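PDB 3HC1: metal-dependent phosphohydrolase, HDOD domain-containing from Geobacter sulfurreducens, which is of unknown function but carries two bound iron(III) ions in an HD-type site and is probably a metal-dependent phosphohydrolase. Local coordinates for residues Asp153-Ile159 / His193-Gly197; Pro30-Ile36 / Ile98-Ile103. All blocks are in the same frame, centred on the assembly; numbering follows the deposited sequence.

Contact 1. Residues Asp153-Ile159 / His193-Gly197; sequences DVGEVFI and HCEVG. With FE (Fe (III) ion), chain B; FE (Fe (III) ion), chain C.
Asp-153 and His-193 meet at a pair of iron(III) ions. Asp-153 OD1 and His-193 NE2 bind the same iron, at 2.2 and 2.3 Å, while Asp-153 OD2 binds the second iron at 2.1 Å. The carboxylate therefore bridges the metals, as does a water. Asp-153 OD1 lies at the edge of the imidazole, near its plane, and the carboxylate is turned 67° from the ring. The His-193 CG sits between its backbone N and carbonyl carbon (chi1 67°), which swings the ring toward the metal. Glu-156 covers one ring face. Its CG makes a CH-pi contact 3.8 Å from the ring centroid of His-193, and its carboxylate stacks on the ring with the planes 16° apart. Replacing Glu-156 with alanine removes both, which would probably bare that face of the His-193 ring and leave the imidazole freer to turn away from its iron. Cys-194 SG lies on the opposite face, toward the rim. The far ring nitrogen, ND1, has Glu-185 as its polar partner. Behind the site the helices cross almost at a right angle. Gly-155 CA and Gly-197 CA come within 3.7 Å, an approach that the lack of side chains allows. A water accepts from Gly-155 N and donates to His-193 O. Farther along, Val-196 CG1 rests 3.5 Å from Phe-158 CD2. His-122, His-152, Asp-238, His-217, His-218 and Glu-249 complete the two-iron site. Helix 9-21 touches Phe-158, Ile-159 and Val-196, helix 164-177 covers Glu-156 and Ile-159, and helix 82-108 backs Val-154 and Val-157.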
ATOM      1  N   ASP A 153      -0.170  -3.038  -4.284  1.00 13.82           N
ATOM      2  CA  ASP A 153       0.604  -3.711  -5.279  1.00 15.61           C
ATOM      3  C   ASP A 153       1.104  -5.091  -4.870  1.00 17.85           C
ATOM      4  O   ASP A 153       2.088  -5.601  -5.448  1.00 17.32           O
ATOM      5  CB  ASP A 153       1.779  -2.809  -5.678  1.00 15.45           C
ATOM      6  CG  ASP A 153       1.380  -1.795  -6.752  1.00 18.89           C
ATOM      7  OD1 ASP A 153       0.310  -2.002  -7.373  1.00 16.46           O
ATOM      8  OD2 ASP A 153       2.109  -0.799  -6.945  1.00 16.43           O
ATOM      9  N   VAL A 154       0.426  -5.727  -3.907  1.00 16.66           N
ATOM     10  CA  VAL A 154       0.856  -7.070  -3.475  1.00 18.72           C
ATOM     11  C   VAL A 154       0.862  -8.064  -4.666  1.00 17.60           C
ATOM     12  O   VAL A 154       1.648  -8.988  -4.702  1.00 15.76           O
ATOM     13  CB  VAL A 154      -0.003  -7.573  -2.279  1.00 19.83           C
ATOM     14  CG1 VAL A 154      -1.452  -7.890  -2.731  1.00 18.52           C
ATOM     15  CG2 VAL A 154       0.609  -8.735  -1.656  1.00 25.93           C
ATOM     16  N   GLY A 155       0.034  -7.823  -5.678  1.00 16.08           N
ATOM     17  CA  GLY A 155       0.081  -8.613  -6.905  1.00 18.30           C
ATOM     18  C   GLY A 155       1.364  -8.539  -7.717  1.00 19.17           C
ATOM     19  O   GLY A 155       1.717  -9.534  -8.356  1.00 19.49           O
ATOM     20  N   GLU A 156       2.011  -7.374  -7.735  1.00 14.64           N
ATOM     21  CA  GLU A 156       3.319  -7.191  -8.415  1.00 17.79           C
ATOM     22  C   GLU A 156       4.386  -7.905  -7.631  1.00 15.82           C
ATOM     23  O   GLU A 156       5.324  -8.435  -8.213  1.00 16.94           O
ATOM     24  CB  GLU A 156       3.754  -5.719  -8.539  1.00 15.53           C
ATOM     25  CG  GLU A 156       2.930  -4.838  -9.373  1.00 31.65           C
ATOM     26  CD  GLU A 156       3.111  -5.070 -10.869  1.00 32.04           C
ATOM     27  OE1 GLU A 156       2.982  -6.219 -11.297  1.00 34.79           O
ATOM     28  OE2 GLU A 156       3.372  -4.092 -11.596  1.00 36.57           O
ATOM     29  N   VAL A 157       4.242  -7.941  -6.308  1.00 19.01           N
ATOM     30  CA  VAL A 157       5.135  -8.692  -5.481  1.00 18.51           C
ATOM     31  C   VAL A 157       5.029 -10.150  -5.848  1.00 20.05           C
ATOM     32  O   VAL A 157       6.024 -10.825  -6.047  1.00 17.42           O
ATOM     33  CB  VAL A 157       4.879  -8.500  -3.956  1.00 18.53           C
ATOM     34  CG1 VAL A 157       5.743  -9.478  -3.153  1.00 17.74           C
ATOM     35  CG2 VAL A 157       5.229  -7.077  -3.574  1.00 16.55           C
ATOM     36  N   PHE A 158       3.806 -10.630  -5.993  1.00 20.05           N
ATOM     37  CA  PHE A 158       3.607 -12.006  -6.396  1.00 18.25           C
ATOM     38  C   PHE A 158       4.198 -12.329  -7.745  1.00 17.56           C
ATOM     39  O   PHE A 158       4.877 -13.332  -7.885  1.00 17.55           O
ATOM     40  CB  PHE A 158       2.113 -12.343  -6.429  1.00 23.17           C
ATOM     41  CG  PHE A 158       1.845 -13.708  -6.946  1.00 23.00           C
ATOM     42  CD1 PHE A 158       1.962 -14.790  -6.103  1.00 30.01           C
ATOM     43  CD2 PHE A 158       1.547 -13.920  -8.286  1.00 21.76           C
ATOM     44  CE1 PHE A 158       1.735 -16.061  -6.581  1.00 31.31           C
ATOM     45  CE2 PHE A 158       1.328 -15.191  -8.746  1.00 23.73           C
ATOM     46  CZ  PHE A 158       1.432 -16.248  -7.896  1.00 26.45           C
ATOM     47  N   ILE A 159       3.889 -11.523  -8.768  1.00 15.50           N
ATOM     48  CA  ILE A 159       4.354 -11.827 -10.100  1.00 16.57           C
ATOM     49  C   ILE A 159       5.903 -11.760 -10.135  1.00 17.60           C
ATOM     50  O   ILE A 159       6.541 -12.600 -10.792  1.00 18.77           O
ATOM     51  CB  ILE A 159       3.761 -10.879 -11.142  1.00 17.42           C
ATOM     52  CG1 ILE A 159       2.226 -10.993 -11.161  1.00 19.20           C
ATOM     53  CG2 ILE A 159       4.324 -11.106 -12.540  1.00 21.59           C
ATOM     54  CD1 ILE A 159       1.605  -9.958 -12.049  1.00 18.87           C
ATOM     55  N   HIS A 193      -1.739  -7.262 -12.209  1.00 16.06           N
ATOM     56  CA  HIS A 193      -1.491  -7.364 -10.769  1.00 17.04           C
ATOM     57  C   HIS A 193      -2.692  -6.928  -9.917  1.00 17.47           C
ATOM     58  O   HIS A 193      -2.755  -7.311  -8.726  1.00 14.86           O
ATOM     59  CB  HIS A 193      -0.253  -6.579 -10.333  1.00 17.19           C
ATOM     60  CG  HIS A 193      -0.403  -5.100 -10.465  1.00 15.09           C
ATOM     61  ND1 HIS A 193      -0.397  -4.456 -11.691  1.00 17.21           N
ATOM     62  CD2 HIS A 193      -0.628  -4.145  -9.538  1.00 13.52           C
ATOM     63  CE1 HIS A 193      -0.563  -3.162 -11.495  1.00 20.13           C
ATOM     64  NE2 HIS A 193      -0.680  -2.945 -10.197  1.00 13.76           N
ATOM     65  N   CYS A 194      -3.594  -6.116 -10.474  1.00 13.08           N
ATOM     66  CA  CYS A 194      -4.876  -5.790  -9.824  1.00 15.50           C
ATOM     67  C   CYS A 194      -5.681  -7.042  -9.568  1.00 16.39           C
ATOM     68  O   CYS A 194      -6.075  -7.326  -8.453  1.00 16.38           O
ATOM     69  CB  CYS A 194      -5.694  -4.827 -10.639  1.00 18.01           C
ATOM     70  SG  CYS A 194      -4.911  -3.215 -10.886  1.00 20.34           S
ATOM     71  N   GLU A 195      -5.880  -7.846 -10.590  1.00 15.55           N
ATOM     72  CA  GLU A 195      -6.641  -9.080 -10.444  1.00 15.90           C
ATOM     73  C   GLU A 195      -5.928 -10.191  -9.704  1.00 17.85           C
ATOM     74  O   GLU A 195      -6.527 -10.897  -8.870  1.00 12.97           O
ATOM     75  CB  GLU A 195      -7.046  -9.551 -11.842  1.00 15.73           C
ATOM     76  CG  GLU A 195      -7.977  -8.567 -12.497  1.00 20.24           C
ATOM     77  CD  GLU A 195      -7.269  -7.505 -13.330  1.00 22.79           C
ATOM     78  OE1 GLU A 195      -6.034  -7.379 -13.318  1.00 19.03           O
ATOM     79  OE2 GLU A 195      -7.988  -6.797 -14.000  1.00 26.17           O
ATOM     80  N   VAL A 196      -4.629 -10.351  -9.999  1.00 13.74           N
ATOM     81  CA  VAL A 196      -3.820 -11.272  -9.255  1.00 12.52           C
ATOM     82  C   VAL A 196      -3.781 -10.879  -7.799  1.00 14.35           C
ATOM     83  O   VAL A 196      -3.888 -11.753  -6.953  1.00 17.00           O
ATOM     84  CB  VAL A 196      -2.357 -11.370  -9.826  1.00 11.93           C
ATOM     85  CG1 VAL A 196      -1.407 -12.277  -8.986  1.00 14.85           C
ATOM     86  CG2 VAL A 196      -2.446 -11.948 -11.242  1.00 10.55           C
ATOM     87  N   GLY A 197      -3.599  -9.588  -7.503  1.00 12.91           N
ATOM     88  CA  GLY A 197      -3.517  -9.141  -6.088  1.00 14.25           C
ATOM     89  C   GLY A 197      -4.839  -9.392  -5.384  1.00 13.54           C
ATOM     90  O   GLY A 197      -4.888  -9.744  -4.184  1.00 17.32           O
TER
HETATM   91 FE    FE B 305      -0.488  -0.943  -9.087  1.00 14.71          FE
HETATM   92 FE    FE C 306       1.363   1.156  -7.312  1.00 19.20          FE
HETATM   93  O   HOH W   1      -1.683  -5.762  -6.594  1.00 12.31           O
HETATM   94  O   HOH W   2      -0.315   0.771  -8.308  1.00 15.87           O

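Contact 2. Residues Pro30-Ile36 / Ile98-Ile103; sequences PDIVLRI and IFTCAI
The Phe-99 ring is approached obliquely by Val-33 CG1 and Ile-36 CG2. Val-33 CG1 is 3.5 Å from Phe-99 CE1, and the two side chains cross at about a right angle. Ile-36 CG2 also lies 4.3 Å from Phe-99 CB, at the root of the ring. Val-147, Leu-150 and Leu-151 also touch Phe-99. Val-33 is the central residue of the 30-36 segment. It turns CG1 away from its own amide N (chi1 167°), and that methyl reaches both Phe-99 and Ile-103, whose CD1 is 3.7 Å from Val-33 CG1. The other methyl, CG2, rests on Ala-102 CB. The small Ala-102 also takes Ile-32 CG2, 3.8 Å from its CB, and Pro-30 borders it more loosely. At the other end Ile-98 CG2 is met by two methyls: Ile-32 CD1 and Ile-36 CD1 each lie 3.6 Å away from it. Both isoleucines cross Ile-98 at about a right angle. The contact is wholly apolar between side chains. Val-50, Leu-54 and Val-64 also touch Ile-98, and Leu-53 touches Ile-32. The axes of segments 31-36 and 98-103 approach to 9.3 Å and run roughly antiparallel, at 147°. This is an apolar helix-helix interface within the all-helical HDOD domain. It packs the short helix 31-39 against the long helix 82-108, with the side chain of Phe-99 about 10 Å from that of the iron ligand His-152.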
ATOM      1  N   PRO A  30       2.031 -13.433   7.717  1.00 36.44           N
ATOM      2  CA  PRO A  30       1.895 -13.791   9.152  1.00 36.64           C
ATOM      3  C   PRO A  30       0.484 -13.699   9.702  1.00 35.25           C
ATOM      4  O   PRO A  30      -0.309 -12.837   9.265  1.00 33.02           O
ATOM      5  CB  PRO A  30       2.758 -12.734   9.846  1.00 36.56           C
ATOM      6  CG  PRO A  30       3.821 -12.434   8.861  1.00 39.68           C
ATOM      7  CD  PRO A  30       3.240 -12.624   7.486  1.00 38.34           C
ATOM      8  N   ASP A  31       0.163 -14.543  10.677  1.00 34.01           N
ATOM      9  CA  ASP A  31      -1.139 -14.432  11.350  1.00 34.98           C
ATOM     10  C   ASP A  31      -1.354 -13.051  11.951  1.00 30.44           C
ATOM     11  O   ASP A  31      -2.508 -12.571  12.032  1.00 29.37           O
ATOM     12  CB  ASP A  31      -1.322 -15.510  12.428  1.00 36.30           C
ATOM     13  CG  ASP A  31      -1.439 -16.883  11.829  1.00 51.02           C
ATOM     14  OD1 ASP A  31      -0.390 -17.441  11.413  1.00 67.18           O
ATOM     15  OD2 ASP A  31      -2.578 -17.384  11.726  1.00 67.58           O
ATOM     16  N   ILE A  32      -0.265 -12.412  12.375  1.00 29.03           N
ATOM     17  CA  ILE A  32      -0.390 -11.089  13.023  1.00 30.30           C
ATOM     18  C   ILE A  32      -0.923 -10.023  12.038  1.00 28.28           C
ATOM     19  O   ILE A  32      -1.674  -9.109  12.418  1.00 30.01           O
ATOM     20  CB  ILE A  32       0.927 -10.644  13.749  1.00 28.24           C
ATOM     21  CG1 ILE A  32       0.626  -9.505  14.752  1.00 31.21           C
ATOM     22  CG2 ILE A  32       2.010 -10.296  12.776  1.00 27.68           C
ATOM     23  CD1 ILE A  32       1.685  -9.306  15.833  1.00 23.10           C
ATOM     24  N   VAL A  33      -0.530 -10.166  10.776  1.00 31.62           N
ATOM     25  CA  VAL A  33      -0.971  -9.283   9.692  1.00 30.80           C
ATOM     26  C   VAL A  33      -2.466  -9.491   9.446  1.00 33.64           C
ATOM     27  O   VAL A  33      -3.236  -8.530   9.485  1.00 36.12           O
ATOM     28  CB  VAL A  33      -0.054  -9.465   8.428  1.00 31.02           C
ATOM     29  CG1 VAL A  33      -0.641  -8.816   7.196  1.00 27.46           C
ATOM     30  CG2 VAL A  33       1.289  -8.879   8.672  1.00 29.49           C
ATOM     31  N   LEU A  34      -2.906 -10.741   9.306  1.00 33.72           N
ATOM     32  CA  LEU A  34      -4.350 -11.041   9.199  1.00 37.47           C
ATOM     33  C   LEU A  34      -5.115 -10.643  10.475  1.00 33.33           C
ATOM     34  O   LEU A  34      -6.219 -10.077  10.398  1.00 37.03           O
ATOM     35  CB  LEU A  34      -4.601 -12.543   8.812  1.00 38.74           C
ATOM     36  CG  LEU A  34      -6.068 -13.053   8.595  1.00 46.04           C
ATOM     37  CD1 LEU A  34      -6.654 -12.656   7.225  1.00 44.24           C
ATOM     38  CD2 LEU A  34      -6.220 -14.589   8.777  1.00 43.31           C
ATOM     39  N   ARG A  35      -4.532 -10.878  11.647  1.00 34.25           N
ATOM     40  CA  ARG A  35      -5.210 -10.518  12.914  1.00 32.98           C
ATOM     41  C   ARG A  35      -5.422  -9.007  12.982  1.00 32.84           C
ATOM     42  O   ARG A  35      -6.545  -8.529  13.194  1.00 30.83           O
ATOM     43  CB  ARG A  35      -4.418 -11.017  14.140  1.00 35.87           C
ATOM     44  CG  ARG A  35      -5.095 -10.724  15.505  1.00 32.98           C
ATOM     45  N   ILE A  36      -4.341  -8.259  12.750  1.00 33.72           N
ATOM     46  CA  ILE A  36      -4.389  -6.784  12.760  1.00 33.87           C
ATOM     47  C   ILE A  36      -5.338  -6.260  11.687  1.00 33.72           C
ATOM     48  O   ILE A  36      -6.215  -5.466  11.983  1.00 33.88           O
ATOM     49  CB  ILE A  36      -2.975  -6.132  12.625  1.00 31.17           C
ATOM     50  CG1 ILE A  36      -2.204  -6.284  13.945  1.00 29.25           C
ATOM     51  CG2 ILE A  36      -3.096  -4.626  12.342  1.00 33.02           C
ATOM     52  CD1 ILE A  36      -0.757  -5.905  13.840  1.00 29.17           C
ATOM     53  N   ILE A  98       3.435  -2.409  13.844  1.00 21.35           N
ATOM     54  CA  ILE A  98       3.543  -3.890  13.846  1.00 22.47           C
ATOM     55  C   ILE A  98       3.211  -4.470  12.443  1.00 21.29           C
ATOM     56  O   ILE A  98       3.953  -5.311  11.891  1.00 21.39           O
ATOM     57  CB  ILE A  98       2.647  -4.541  14.948  1.00 22.46           C
ATOM     58  CG1 ILE A  98       3.175  -4.178  16.353  1.00 18.28           C
ATOM     59  CG2 ILE A  98       2.657  -6.048  14.803  1.00 27.92           C
ATOM     60  CD1 ILE A  98       2.341  -4.707  17.502  1.00 19.46           C
ATOM     61  N   PHE A  99       2.102  -3.998  11.891  1.00 17.80           N
ATOM     62  CA  PHE A  99       1.701  -4.405  10.569  1.00 19.31           C
ATOM     63  C   PHE A  99       2.845  -4.209   9.559  1.00 20.22           C
ATOM     64  O   PHE A  99       3.171  -5.111   8.801  1.00 17.88           O
ATOM     65  CB  PHE A  99       0.468  -3.619  10.128  1.00 18.68           C
ATOM     66  CG  PHE A  99      -0.025  -4.005   8.781  1.00 22.48           C
ATOM     67  CD1 PHE A  99      -0.903  -5.065   8.640  1.00 27.88           C
ATOM     68  CD2 PHE A  99       0.387  -3.315   7.659  1.00 30.09           C
ATOM     69  CE1 PHE A  99      -1.357  -5.431   7.388  1.00 33.97           C
ATOM     70  CE2 PHE A  99      -0.072  -3.689   6.395  1.00 29.91           C
ATOM     71  CZ  PHE A  99      -0.940  -4.741   6.283  1.00 22.06           C
ATOM     72  N   THR A 100       3.458  -3.033   9.610  1.00 19.61           N
ATOM     73  CA  THR A 100       4.552  -2.640   8.710  1.00 20.88           C
ATOM     74  C   THR A 100       5.779  -3.520   8.895  1.00 21.39           C
ATOM     75  O   THR A 100       6.398  -3.960   7.925  1.00 20.81           O
ATOM     76  CB  THR A 100       4.887  -1.132   8.941  1.00 19.39           C
ATOM     77  OG1 THR A 100       3.698  -0.371   8.658  1.00 20.53           O
ATOM     78  CG2 THR A 100       6.031  -0.648   8.066  1.00 17.37           C
ATOM     79  N   CYS A 101       6.133  -3.772  10.157  1.00 21.05           N
ATOM     80  CA  CYS A 101       7.341  -4.521  10.459  1.00 20.91           C
ATOM     81  C   CYS A 101       7.199  -5.973  10.192  1.00 17.95           C
ATOM     82  O   CYS A 101       8.197  -6.610   9.964  1.00 22.19           O
ATOM     83  CB  CYS A 101       7.791  -4.304  11.901  1.00 19.25           C
ATOM     84  SG  CYS A 101       8.283  -2.593  12.126  1.00 26.10           S
ATOM     85  N   ALA A 102       5.967  -6.472  10.166  1.00 24.75           N
ATOM     86  CA  ALA A 102       5.704  -7.879   9.834  1.00 27.19           C
ATOM     87  C   ALA A 102       5.534  -8.055   8.329  1.00 25.46           C
ATOM     88  O   ALA A 102       6.006  -9.023   7.783  1.00 22.18           O
ATOM     89  CB  ALA A 102       4.446  -8.422  10.570  1.00 26.66           C
ATOM     90  N   ILE A 103       4.855  -7.127   7.669  1.00 24.04           N
ATOM     91  CA  ILE A 103       4.583  -7.281   6.243  1.00 18.89           C
ATOM     92  C   ILE A 103       5.913  -7.153   5.418  1.00 20.80           C
ATOM     93  O   ILE A 103       5.987  -7.612   4.288  1.00 22.22           O
ATOM     94  CB  ILE A 103       3.501  -6.316   5.788  1.00 20.41           C
ATOM     95  CG1 ILE A 103       2.841  -6.785   4.471  1.00 30.31           C
ATOM     96  CG2 ILE A 103       4.008  -4.897   5.668  1.00 20.63           C
ATOM     97  CD1 ILE A 103       1.831  -7.861   4.684  1.00 36.14           C
TER

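From the N terminus, contact 2 comes first. Helix 82-108 comes back to helix 31-39, closing a loop of 61 residues that includes helices 47-54 and 58-69. Contact 1 opens later, closing a loop of 33 residues that carries helices 164-177 and 181-189. The two loops follow one another along the chain; they neither nest nor cross. Contacts 1 and 2 do not touch: the centres of contact 1 and contact 2 are about 18 Å apart, and their nearest atoms about 7 Å. Helix 82-108 connects them, since it holds 98-103 and, nearer its C-terminal end, also packs on Val-154 and Val-157. Contact 2 thus joins helix 31-39 to this long helix, and contact 1 joins two helices at the irons.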